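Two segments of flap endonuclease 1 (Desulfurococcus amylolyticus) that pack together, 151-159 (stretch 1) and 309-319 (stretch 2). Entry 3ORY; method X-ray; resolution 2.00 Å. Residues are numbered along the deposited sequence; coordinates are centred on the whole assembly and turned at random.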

# COMPACT_ATOMS: atom_id res chain seq x y z
N SER A 151 10.97 0.77 -14.45
CA SER A 151 11.80 0.05 -15.42
C SER A 151 11.64 -1.46 -15.29
O SER A 151 11.58 -2.17 -16.30
N LEU A 152 11.59 -1.96 -14.06
CA LEU A 152 11.42 -3.40 -13.84
C LEU A 152 10.07 -3.90 -14.38
O LEU A 152 10.00 -4.94 -15.05
N LEU A 153 9.00 -3.17 -14.08
CA LEU A 153 7.67 -3.53 -14.58
C LEU A 153 7.63 -3.55 -16.11
O LEU A 153 7.08 -4.49 -16.69
N ASP A 154 8.23 -2.53 -16.74
CA ASP A 154 8.39 -2.50 -18.20
C ASP A 154 9.04 -3.78 -18.71
O ASP A 154 8.54 -4.42 -19.65
N ALA A 155 10.16 -4.16 -18.10
CA ALA A 155 10.86 -5.40 -18.47
C ALA A 155 9.99 -6.65 -18.29
O ALA A 155 10.09 -7.61 -19.07
N MET A 156 9.12 -6.64 -17.28
CA MET A 156 8.23 -7.77 -16.97
C MET A 156 6.97 -7.79 -17.84
O MET A 156 6.22 -8.77 -17.83
N GLY A 157 6.73 -6.72 -18.59
CA GLY A 157 5.53 -6.62 -19.44
C GLY A 157 4.27 -6.24 -18.67
O GLY A 157 3.15 -6.42 -19.17
N ILE A 158 4.47 -5.70 -17.47
CA ILE A 158 3.38 -5.31 -16.58
C ILE A 158 3.09 -3.82 -16.72
O ILE A 158 3.98 -2.99 -16.55
N PRO A 159 1.83 -3.47 -17.05
CA PRO A 159 1.44 -2.07 -17.24
C PRO A 159 1.46 -1.27 -15.95
O PRO A 159 1.22 -1.81 -14.87
N GLU A 309 -2.49 -2.29 -20.93
CA GLU A 309 -2.12 -3.42 -21.79
C GLU A 309 -0.94 -4.18 -21.20
O GLU A 309 -0.03 -3.58 -20.63
N TRP A 310 -0.96 -5.50 -21.36
CA TRP A 310 0.13 -6.36 -20.94
C TRP A 310 0.97 -6.76 -22.15
O TRP A 310 0.43 -7.12 -23.20
N HIS A 311 2.29 -6.69 -22.01
CA HIS A 311 3.22 -7.02 -23.10
C HIS A 311 4.10 -8.21 -22.74
O HIS A 311 4.28 -8.53 -21.57
N THR A 312 4.64 -8.86 -23.78
CA THR A 312 5.52 -10.00 -23.60
C THR A 312 6.68 -9.64 -22.66
O THR A 312 7.37 -8.66 -22.88
N PRO A 313 6.87 -10.44 -21.60
CA PRO A 313 8.03 -10.19 -20.74
C PRO A 313 9.35 -10.23 -21.52
O PRO A 313 9.47 -10.96 -22.52
N ASP A 314 10.31 -9.43 -21.07
CA ASP A 314 11.64 -9.38 -21.66
C ASP A 314 12.64 -9.93 -20.63
O ASP A 314 13.15 -9.19 -19.79
N PRO A 315 12.89 -11.26 -20.66
CA PRO A 315 13.72 -11.90 -19.62
C PRO A 315 15.11 -11.30 -19.49
O PRO A 315 15.59 -11.07 -18.37
N ASP A 316 15.77 -11.02 -20.60
CA ASP A 316 17.11 -10.46 -20.51
C ASP A 316 17.13 -9.09 -19.82
O ASP A 316 18.02 -8.81 -19.02
N ALA A 317 16.13 -8.26 -20.13
CA ALA A 317 16.02 -6.93 -19.52
C ALA A 317 15.80 -7.06 -18.02
O ALA A 317 16.39 -6.32 -17.24
N VAL A 318 14.97 -8.03 -17.61
CA VAL A 318 14.79 -8.31 -16.18
C VAL A 318 16.13 -8.73 -15.55
O VAL A 318 16.51 -8.23 -14.49
N LYS A 319 16.85 -9.65 -16.21
CA LYS A 319 18.16 -10.09 -15.72
C LYS A 319 19.13 -8.92 -15.57
O LYS A 319 19.82 -8.81 -14.55

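Two backbone hydrogen bonds tie the stretches together. The shorter runs from Asp 314 N to Ala 155 O, at 2.7 Å and nearly straight. The second runs from His 311 N to Gly 157 O, at 3.0 Å. No side chain makes a hydrogen bond across the contact, so the polar link is made by main chain alone.

Gly 157, whose O accepts the second bond, is where the backbones come closest. It is the first residue after the helix to leave helical phi/psi, with positive phi in a Schellman motif, with Gly 157 N bonded to Asp 154 O (3.1 Å) and Ile 158 N to Leu 153 O (3.0 Å). Its CA makes a CA-H...O contact with His 311 O at 3.1 Å. A CB here would point toward stretch 2 and fall 1.8 Å from His 311 O, a clash. The bare CA lets the backbones approach. Gly 157 O also receives a CA-H...O contact from Trp 310 CA at 3.5 Å.

Asp 314 caps the helix that starts at Pro 315. Its side chain is t at chi1, and OD1 accepts a hydrogen bond from Ala 317 N at 3.3 Å. Asp 314 thus has two roles: its backbone N bonds to stretch 1, while its OD1 caps its own helix.

The two helices run nearly antiparallel, at 155°, with axes 8.3 Å apart at closest approach. Ala 155 points toward stretch 2 and is buried. Its CB lies 3.6 Å from Val 318 CG2 and 3.8 Å from Ala 317 CB. Ala 317 points toward stretch 1 in return. Val 318 is t and points sideways. Its CG2 is also 4.0 Å from Met 156 CG, and its CG1 is 4.1 Å from Leu 152 CD1. Leu 152 (t, p) starts sideways, but its end comes nearer. Met 156 (m, t, p) points away, yet still touches Val 318. Met 156 O sits 3.5 Å from Pro 313 CG.

Beyond the glycine, Pro 159 points toward stretch 2 and packs on Trp 310. Pro 159 CD lies over one face of the indole, 3.5 Å from the centroid of the five-membered ring, in a CH-pi contact. Trp 310 is m at chi1, with chi2 at -96°. Its NE1 is hydrogen-bonded elsewhere in the structure. Ile 158 (m, m) points away, but its end returns to the ring edge, with CD1 4.2 Å from Trp 310 CD1. Pro 159 CB also approaches Glu 309 O at 3.2 Å. The Glu 309 side chain itself points away.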

# COMPACT_ATOMS: atom_id res chain seq x y z
CB SER A 151 13.28 0.41 -15.26
OG SER A 151 13.49 1.78 -15.57
CB LEU A 152 11.58 -3.76 -12.36
CG LEU A 152 11.33 -5.23 -12.00
CD1 LEU A 152 12.35 -6.18 -12.70
CD2 LEU A 152 11.34 -5.44 -10.49
CB LEU A 153 6.58 -2.62 -13.99
CG LEU A 153 6.43 -2.70 -12.46
CD1 LEU A 153 5.57 -1.56 -11.92
CD2 LEU A 153 5.88 -4.06 -12.00
CB ASP A 154 9.23 -1.30 -18.67
CG ASP A 154 8.56 0.05 -18.42
OD1 ASP A 154 7.36 0.08 -18.09
OD2 ASP A 154 9.26 1.08 -18.55
CB ALA A 155 12.15 -5.53 -17.69
CB MET A 156 7.82 -7.77 -15.49
CG MET A 156 8.97 -7.97 -14.49
SD MET A 156 8.44 -7.90 -12.75
CE MET A 156 7.51 -9.42 -12.60
CB ILE A 158 3.72 -5.67 -15.12
CG1 ILE A 158 3.99 -7.19 -14.97
CG2 ILE A 158 2.62 -5.19 -14.16
CD1 ILE A 158 2.76 -8.10 -15.22
CB PRO A 159 0.01 -2.18 -17.76
CG PRO A 159 -0.49 -3.47 -17.16
CD PRO A 159 0.70 -4.39 -17.22
CB GLU A 309 -1.76 -2.94 -23.20
CG GLU A 309 -2.93 -2.34 -23.99
CD GLU A 309 -2.51 -1.84 -25.37
OE1 GLU A 309 -1.30 -1.59 -25.58
OE2 GLU A 309 -3.39 -1.69 -26.24
CB TRP A 310 -0.43 -7.59 -20.21
CG TRP A 310 -1.10 -7.25 -18.90
CD1 TRP A 310 -0.54 -7.30 -17.67
CD2 TRP A 310 -2.45 -6.80 -18.71
NE1 TRP A 310 -1.44 -6.91 -16.71
CE2 TRP A 310 -2.63 -6.60 -17.33
CE3 TRP A 310 -3.53 -6.57 -19.57
CZ2 TRP A 310 -3.83 -6.15 -16.78
CZ3 TRP A 310 -4.73 -6.13 -19.03
CH2 TRP A 310 -4.87 -5.92 -17.65
CB HIS A 311 4.11 -5.83 -23.45
CG HIS A 311 3.35 -4.60 -23.83
ND1 HIS A 311 2.48 -4.58 -24.90
CD2 HIS A 311 3.32 -3.36 -23.29
CE1 HIS A 311 1.95 -3.37 -25.00
NE2 HIS A 311 2.44 -2.62 -24.04
CB THR A 312 6.07 -10.47 -24.97
OG1 THR A 312 4.97 -10.71 -25.86
CG2 THR A 312 6.91 -11.75 -24.84
CB PRO A 313 7.97 -11.34 -19.73
CG PRO A 313 6.51 -11.71 -19.69
CD PRO A 313 6.02 -11.53 -21.09
CB ASP A 314 11.97 -7.92 -22.06
CG ASP A 314 13.33 -7.77 -22.74
OD1 ASP A 314 14.17 -8.69 -22.70
OD2 ASP A 314 13.57 -6.68 -23.29
CB PRO A 315 13.79 -13.36 -20.07
CG PRO A 315 12.50 -13.56 -20.83
CD PRO A 315 12.30 -12.26 -21.57
CB ASP A 316 17.81 -10.38 -21.86
CG ASP A 316 19.30 -10.16 -21.72
OD1 ASP A 316 20.00 -11.13 -21.39
OD2 ASP A 316 19.77 -9.03 -21.92
CB ALA A 317 14.91 -6.11 -20.17
CB VAL A 318 13.71 -9.38 -15.90
CG1 VAL A 318 13.64 -9.69 -14.40
CG2 VAL A 318 12.34 -8.92 -16.40
CB LYS A 319 18.78 -11.15 -16.62
CG LYS A 319 20.15 -11.59 -16.10
CD LYS A 319 21.24 -11.66 -17.17
CE LYS A 319 21.33 -10.42 -18.01
NZ LYS A 319 22.71 -10.27 -18.54